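Local coordinates for conserved exported protein (Bacteroides fragilis, PDB 3CLW), which is of unproven function but probably hydrolyses O-glycosidic bonds in a TIM-barrel domain of the glycoside hydrolase family 30 type, at residues 311-314 with 315-319; 341-344 with 345-349. All coordinates share one frame; numbering follows the deposited sequence.

Contact 1 of 2, residues 311-314 with 315-319; sequences SEYC and ILEKN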
ATOM      1  N   SER A 311      -3.777  -2.687   0.157  1.00 32.23           N
ATOM      2  CA  SER A 311      -3.233  -1.948  -0.986  1.00 33.00           C
ATOM      3  C   SER A 311      -3.376  -0.428  -0.919  1.00 33.10           C
ATOM      4  O   SER A 311      -3.007   0.273  -1.865  1.00 33.95           O
ATOM      5  CB  SER A 311      -3.844  -2.462  -2.287  1.00 32.87           C
ATOM      6  OG  SER A 311      -5.271  -2.352  -2.212  1.00 35.37           O
ATOM      7  N   GLU A 312      -3.921   0.084   0.181  1.00 33.74           N
ATOM      8  CA  GLU A 312      -3.977   1.533   0.411  1.00 34.08           C
ATOM      9  C   GLU A 312      -4.352   1.831   1.830  1.00 34.23           C
ATOM     10  O   GLU A 312      -5.283   1.264   2.355  1.00 33.60           O
ATOM     11  CB  GLU A 312      -4.964   2.235  -0.523  1.00 33.81           C
ATOM     12  CG  GLU A 312      -4.734   3.754  -0.611  1.00 33.97           C
ATOM     13  CD  GLU A 312      -5.866   4.501  -1.271  1.00 35.16           C
ATOM     14  OE1 GLU A 312      -6.182   4.257  -2.453  1.00 35.59           O
ATOM     15  OE2 GLU A 312      -6.444   5.368  -0.599  1.00 36.87           O
ATOM     16  N   TYR A 313      -3.600   2.733   2.455  1.00 35.50           N
ATOM     17  CA  TYR A 313      -3.975   3.318   3.735  1.00 36.23           C
ATOM     18  C   TYR A 313      -3.300   4.674   3.958  1.00 37.19           C
ATOM     19  O   TYR A 313      -2.181   4.901   3.505  1.00 37.11           O
ATOM     20  CB  TYR A 313      -3.605   2.398   4.906  1.00 36.23           C
ATOM     21  CG  TYR A 313      -4.049   2.974   6.233  1.00 37.08           C
ATOM     22  CD1 TYR A 313      -5.426   3.077   6.549  1.00 37.58           C
ATOM     23  CD2 TYR A 313      -3.107   3.495   7.147  1.00 37.10           C
ATOM     24  CE1 TYR A 313      -5.841   3.630   7.742  1.00 38.14           C
ATOM     25  CE2 TYR A 313      -3.504   4.048   8.342  1.00 36.08           C
ATOM     26  CZ  TYR A 313      -4.864   4.119   8.642  1.00 38.99           C
ATOM     27  OH  TYR A 313      -5.254   4.675   9.844  1.00 39.33           O
ATOM     28  N   CYS A 314      -3.991   5.554   4.676  1.00 38.07           N
ATOM     29  CA  CYS A 314      -3.376   6.723   5.341  1.00 38.56           C
ATOM     30  C   CYS A 314      -4.263   7.091   6.538  1.00 39.84           C
ATOM     31  O   CYS A 314      -5.418   6.639   6.610  1.00 40.39           O
ATOM     32  CB  CYS A 314      -3.215   7.903   4.383  1.00 37.26           C
ATOM     33  SG  CYS A 314      -4.746   8.604   3.799  1.00 36.25           S
ATOM     34  N   ILE A 315      -3.734   7.880   7.481  1.00 41.01           N
ATOM     35  CA  ILE A 315      -4.519   8.349   8.628  1.00 40.89           C
ATOM     36  C   ILE A 315      -5.630   9.243   8.131  1.00 41.65           C
ATOM     37  O   ILE A 315      -5.393  10.327   7.589  1.00 42.36           O
ATOM     38  CB  ILE A 315      -3.689   9.143   9.662  1.00 40.89           C
ATOM     39  CG1 ILE A 315      -2.453   8.370  10.107  1.00 38.86           C
ATOM     40  CG2 ILE A 315      -4.573   9.535  10.858  1.00 42.80           C
ATOM     41  CD1 ILE A 315      -2.710   7.090  10.874  1.00 37.44           C
ATOM     42  N   LEU A 316      -6.852   8.773   8.319  1.00 43.14           N
ATOM     43  CA  LEU A 316      -8.042   9.434   7.814  1.00 44.61           C
ATOM     44  C   LEU A 316      -9.059   9.501   8.930  1.00 44.90           C
ATOM     45  O   LEU A 316      -9.774  10.487   9.050  1.00 44.74           O
ATOM     46  CB  LEU A 316      -8.619   8.627   6.661  1.00 44.92           C
ATOM     47  CG  LEU A 316      -9.240   9.353   5.490  1.00 47.52           C
ATOM     48  CD1 LEU A 316      -8.273  10.395   4.932  1.00 49.40           C
ATOM     49  CD2 LEU A 316      -9.609   8.318   4.434  1.00 48.79           C
ATOM     50  N   GLU A 317      -9.104   8.452   9.743  1.00 45.56           N
ATOM     51  CA  GLU A 317     -10.046   8.385  10.841  1.00 47.22           C
ATOM     52  C   GLU A 317      -9.599   9.210  12.036  1.00 48.60           C
ATOM     53  O   GLU A 317      -8.468   9.700  12.106  1.00 48.35           O
ATOM     54  CB  GLU A 317     -10.276   6.946  11.291  1.00 46.85           C
ATOM     55  CG  GLU A 317      -9.069   6.305  11.946  1.00 46.49           C
ATOM     56  CD  GLU A 317      -8.183   5.559  10.957  1.00 47.27           C
ATOM     57  OE1 GLU A 317      -8.031   5.996   9.788  1.00 45.79           O
ATOM     58  OE2 GLU A 317      -7.641   4.514  11.369  1.00 49.28           O
ATOM     59  N   LYS A 318     -10.520   9.331  12.983  1.00 49.90           N
ATOM     60  CA  LYS A 318     -10.326  10.102  14.194  1.00 50.99           C
ATOM     61  C   LYS A 318     -10.725   9.225  15.365  1.00 51.01           C
ATOM     62  O   LYS A 318     -11.710   8.498  15.295  1.00 50.67           O
ATOM     63  CB  LYS A 318     -11.190  11.362  14.166  1.00 50.98           C
ATOM     64  CG  LYS A 318     -10.862  12.335  13.056  1.00 53.03           C
ATOM     65  CD  LYS A 318     -11.535  13.664  13.343  1.00 57.06           C
ATOM     66  CE  LYS A 318     -11.300  14.686  12.248  1.00 60.49           C
ATOM     67  NZ  LYS A 318     -10.275  15.700  12.641  1.00 63.89           N
ATOM     68  N   ASN A 319      -9.920   9.276  16.417  1.00 51.87           N
ATOM     69  CA  ASN A 319     -10.140   8.517  17.639  1.00 52.86           C
ATOM     70  C   ASN A 319      -9.156   8.978  18.723  1.00 53.75           C
ATOM     71  O   ASN A 319      -8.168   9.654  18.429  1.00 53.91           O
ATOM     72  CB  ASN A 319     -10.076   6.994  17.396  1.00 52.39           C
ATOM     73  CG  ASN A 319      -8.706   6.512  16.898  1.00 51.80           C
ATOM     74  OD1 ASN A 319      -7.670   6.714  17.548  1.00 50.12           O
ATOM     75  ND2 ASN A 319      -8.708   5.849  15.752  1.00 50.12           N
TER

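Contact 2 of 2, residues 341-344 with 345-349; sequences IIHN and DLTLA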
ATOM      1  N   ILE A 341      -1.683  -1.844  12.463  1.00 37.71           N
ATOM      2  CA  ILE A 341      -2.345  -2.258  11.244  1.00 37.46           C
ATOM      3  C   ILE A 341      -1.454  -3.217  10.465  1.00 37.92           C
ATOM      4  O   ILE A 341      -1.925  -4.283  10.033  1.00 37.94           O
ATOM      5  CB  ILE A 341      -2.740  -1.093  10.329  1.00 37.79           C
ATOM      6  CG1 ILE A 341      -3.679  -0.135  11.045  1.00 37.05           C
ATOM      7  CG2 ILE A 341      -3.443  -1.636   9.075  1.00 35.60           C
ATOM      8  CD1 ILE A 341      -3.752   1.239  10.415  1.00 40.81           C
ATOM      9  N   ILE A 342      -0.177  -2.858  10.311  1.00 36.77           N
ATOM     10  CA  ILE A 342       0.726  -3.691   9.534  1.00 36.53           C
ATOM     11  C   ILE A 342       0.824  -5.105  10.116  1.00 37.41           C
ATOM     12  O   ILE A 342       0.647  -6.102   9.384  1.00 36.60           O
ATOM     13  CB  ILE A 342       2.138  -3.063   9.346  1.00 36.48           C
ATOM     14  CG1 ILE A 342       2.042  -1.809   8.467  1.00 37.00           C
ATOM     15  CG2 ILE A 342       3.126  -4.095   8.701  1.00 35.14           C
ATOM     16  CD1 ILE A 342       3.326  -0.946   8.390  1.00 35.04           C
ATOM     17  N   HIS A 343       1.102  -5.182  11.421  1.00 36.97           N
ATOM     18  CA  HIS A 343       1.267  -6.464  12.076  1.00 38.00           C
ATOM     19  C   HIS A 343       0.051  -7.390  11.897  1.00 38.59           C
ATOM     20  O   HIS A 343       0.197  -8.563  11.591  1.00 39.59           O
ATOM     21  CB  HIS A 343       1.531  -6.267  13.551  1.00 37.73           C
ATOM     22  CG  HIS A 343       1.469  -7.537  14.335  1.00 38.12           C
ATOM     23  ND1 HIS A 343       2.557  -8.365  14.494  1.00 39.06           N
ATOM     24  CD2 HIS A 343       0.443  -8.134  14.982  1.00 37.58           C
ATOM     25  CE1 HIS A 343       2.204  -9.412  15.215  1.00 38.62           C
ATOM     26  NE2 HIS A 343       0.926  -9.296  15.515  1.00 38.46           N
ATOM     27  N   ASN A 344      -1.142  -6.843  12.099  1.00 39.49           N
ATOM     28  CA  ASN A 344      -2.377  -7.603  11.989  1.00 40.01           C
ATOM     29  C   ASN A 344      -2.705  -7.994  10.545  1.00 39.82           C
ATOM     30  O   ASN A 344      -3.194  -9.107  10.292  1.00 39.73           O
ATOM     31  CB  ASN A 344      -3.521  -6.844  12.673  1.00 40.09           C
ATOM     32  CG  ASN A 344      -3.400  -6.888  14.182  1.00 42.57           C
ATOM     33  OD1 ASN A 344      -3.783  -7.874  14.805  1.00 44.95           O
ATOM     34  ND2 ASN A 344      -2.839  -5.835  14.777  1.00 42.57           N
ATOM     35  N   ASP A 345      -2.410  -7.105   9.596  1.00 39.02           N
ATOM     36  CA  ASP A 345      -2.512  -7.488   8.192  1.00 39.19           C
ATOM     37  C   ASP A 345      -1.635  -8.677   7.835  1.00 38.72           C
ATOM     38  O   ASP A 345      -2.087  -9.616   7.160  1.00 38.67           O
ATOM     39  CB  ASP A 345      -2.238  -6.308   7.266  1.00 39.12           C
ATOM     40  CG  ASP A 345      -3.452  -5.407   7.122  1.00 40.97           C
ATOM     41  OD1 ASP A 345      -4.566  -5.837   7.489  1.00 42.80           O
ATOM     42  OD2 ASP A 345      -3.309  -4.270   6.656  1.00 40.33           O
ATOM     43  N   LEU A 346      -0.380  -8.629   8.272  1.00 38.23           N
ATOM     44  CA  LEU A 346       0.591  -9.693   8.005  1.00 38.29           C
ATOM     45  C   LEU A 346       0.293 -10.998   8.750  1.00 38.45           C
ATOM     46  O   LEU A 346       0.492 -12.064   8.221  1.00 38.13           O
ATOM     47  CB  LEU A 346       2.003  -9.219   8.370  1.00 37.93           C
ATOM     48  CG  LEU A 346       2.632  -8.106   7.535  1.00 37.68           C
ATOM     49  CD1 LEU A 346       3.961  -7.664   8.140  1.00 36.94           C
ATOM     50  CD2 LEU A 346       2.787  -8.525   6.060  1.00 35.67           C
ATOM     51  N   THR A 347      -0.175 -10.892   9.989  1.00 39.68           N
ATOM     52  CA  THR A 347      -0.316 -12.069  10.838  1.00 40.30           C
ATOM     53  C   THR A 347      -1.742 -12.609  10.929  1.00 39.76           C
ATOM     54  O   THR A 347      -1.913 -13.772  11.181  1.00 40.65           O
ATOM     55  CB  THR A 347       0.214 -11.815  12.270  1.00 40.56           C
ATOM     56  OG1 THR A 347      -0.554 -10.764  12.861  1.00 43.50           O
ATOM     57  CG2 THR A 347       1.680 -11.426  12.258  1.00 38.89           C
ATOM     58  N   LEU A 348      -2.749 -11.762  10.767  1.00 39.52           N
ATOM     59  CA  LEU A 348      -4.127 -12.203  10.832  1.00 39.61           C
ATOM     60  C   LEU A 348      -4.727 -12.392   9.436  1.00 39.60           C
ATOM     61  O   LEU A 348      -5.306 -13.428   9.158  1.00 39.43           O
ATOM     62  CB  LEU A 348      -4.987 -11.263  11.682  1.00 39.48           C
ATOM     63  CG  LEU A 348      -4.573 -11.071  13.138  1.00 38.86           C
ATOM     64  CD1 LEU A 348      -5.702 -10.436  13.921  1.00 38.01           C
ATOM     65  CD2 LEU A 348      -4.138 -12.370  13.779  1.00 39.33           C
ATOM     66  N   ALA A 349      -4.549 -11.401   8.559  1.00 39.62           N
ATOM     67  CA  ALA A 349      -5.059 -11.471   7.197  1.00 38.96           C
ATOM     68  C   ALA A 349      -4.063 -12.171   6.275  1.00 38.96           C
ATOM     69  O   ALA A 349      -4.377 -12.408   5.108  1.00 39.41           O
ATOM     70  CB  ALA A 349      -5.436 -10.093   6.681  1.00 38.18           C
TER

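Contact 1 of 2, residues 311-314 with 315-319
Tyr313 and Glu317 meet through a phenol-carboxylate hydrogen bond in the loop after strand 307-310. The CB of Glu317 carries CG between the backbone N and the carbonyl carbon (chi1 68°), and the chain then bends at chi2. This folds CD back toward the tyrosine, where it lies 3.3 Å from Tyr313 OH. OE2 accepts the hydrogen bond from Tyr313 OH at 2.8 Å. The hydroxyl comes from the syn side, 32° out of the carboxylate plane. OE1 lies at the edge of the Tyr313 ring, 3.8 Å from its CE1. The same OE1 takes a weak bond from the backbone N of Leu316, at 3.4 Å. Ring and carboxylate planes are 72° apart.

Ile315 also reaches the tyrosine. Its CD1 lies 4.0 Å from Tyr313 CE2 and 3.7 Å from Tyr313 OH. Cys314 SG touches Leu316 CD1 at 4.1 Å.

Tyr337 of helix 328-347 makes a second hydrogen bond to Glu317 OE2 through its hydroxyl. Ile315 packs on Leu334 and Val338 of that helix, while Tyr313 touches Tyr337 and Ile341 of the helix and Trp354 of strand 353-356.

Contact 2 of 2, residues 341-344 with 345-349
The backbone of 341-347 is helical, with Asp345 N bonded to Ile341 O and Leu346 N to Ile342 O, both at 2.9 Å and nearly straight. The side chains of His343 and Thr347 meet one turn apart. Thr347 OG1 donates to His343 O at 2.6 Å, from above the carbonyl plane, and Thr347 N bonds to the same oxygen. With OG1 set between the backbone N and the carbonyl carbon (chi1 61°), the hydroxyl folds back onto the helix. OG1 also lies over one face of the His343 ring, offset toward its rim. Thr347 CG2 makes a CH-pi contact with that ring, 3.9 Å from its centroid.

Ile342 and Leu346 run side by side, CG2 of the former 3.7 Å from CD1 of the latter. Asn344 OD1 approaches Leu348 CD1 at 3.3 Å, while its ND2 bonds back to Arg340 O. Asp345 OD1 forms a salt bridge with Arg292 of helix 285-300.

Asn344 O accepts from Leu348 N, four residues on, and also from Ala349 N, five residues on, at 3.2 Å. Such a doubled bond is common where a helix runs out, here in the TIM-barrel domain before strand 353-356.

Overall arrangement
Contacts 1 and 2 follow one another along the chain, their centres about 15 Å apart. Contact 1 lies in the loop after strand 307-310. Contact 2 lies near the C-terminal end of helix 328-347 and runs into the chain after it. They meet where Tyr313 CE2 packs against Ile341 CD1 at 3.5 Å. Contact 2 also faces helices 285-300 and 391-400 and strand 427-433. In TIM barrels the active site sits at the C-terminal ends of the strands, the end from which 311-319 leaves. Ser311 OG is hydrogen-bonded to Glu231 and Glu312 OE2 to Tyr279. Their position just after the strand is consistent with a place near such a site, though no catalytic residue is established here.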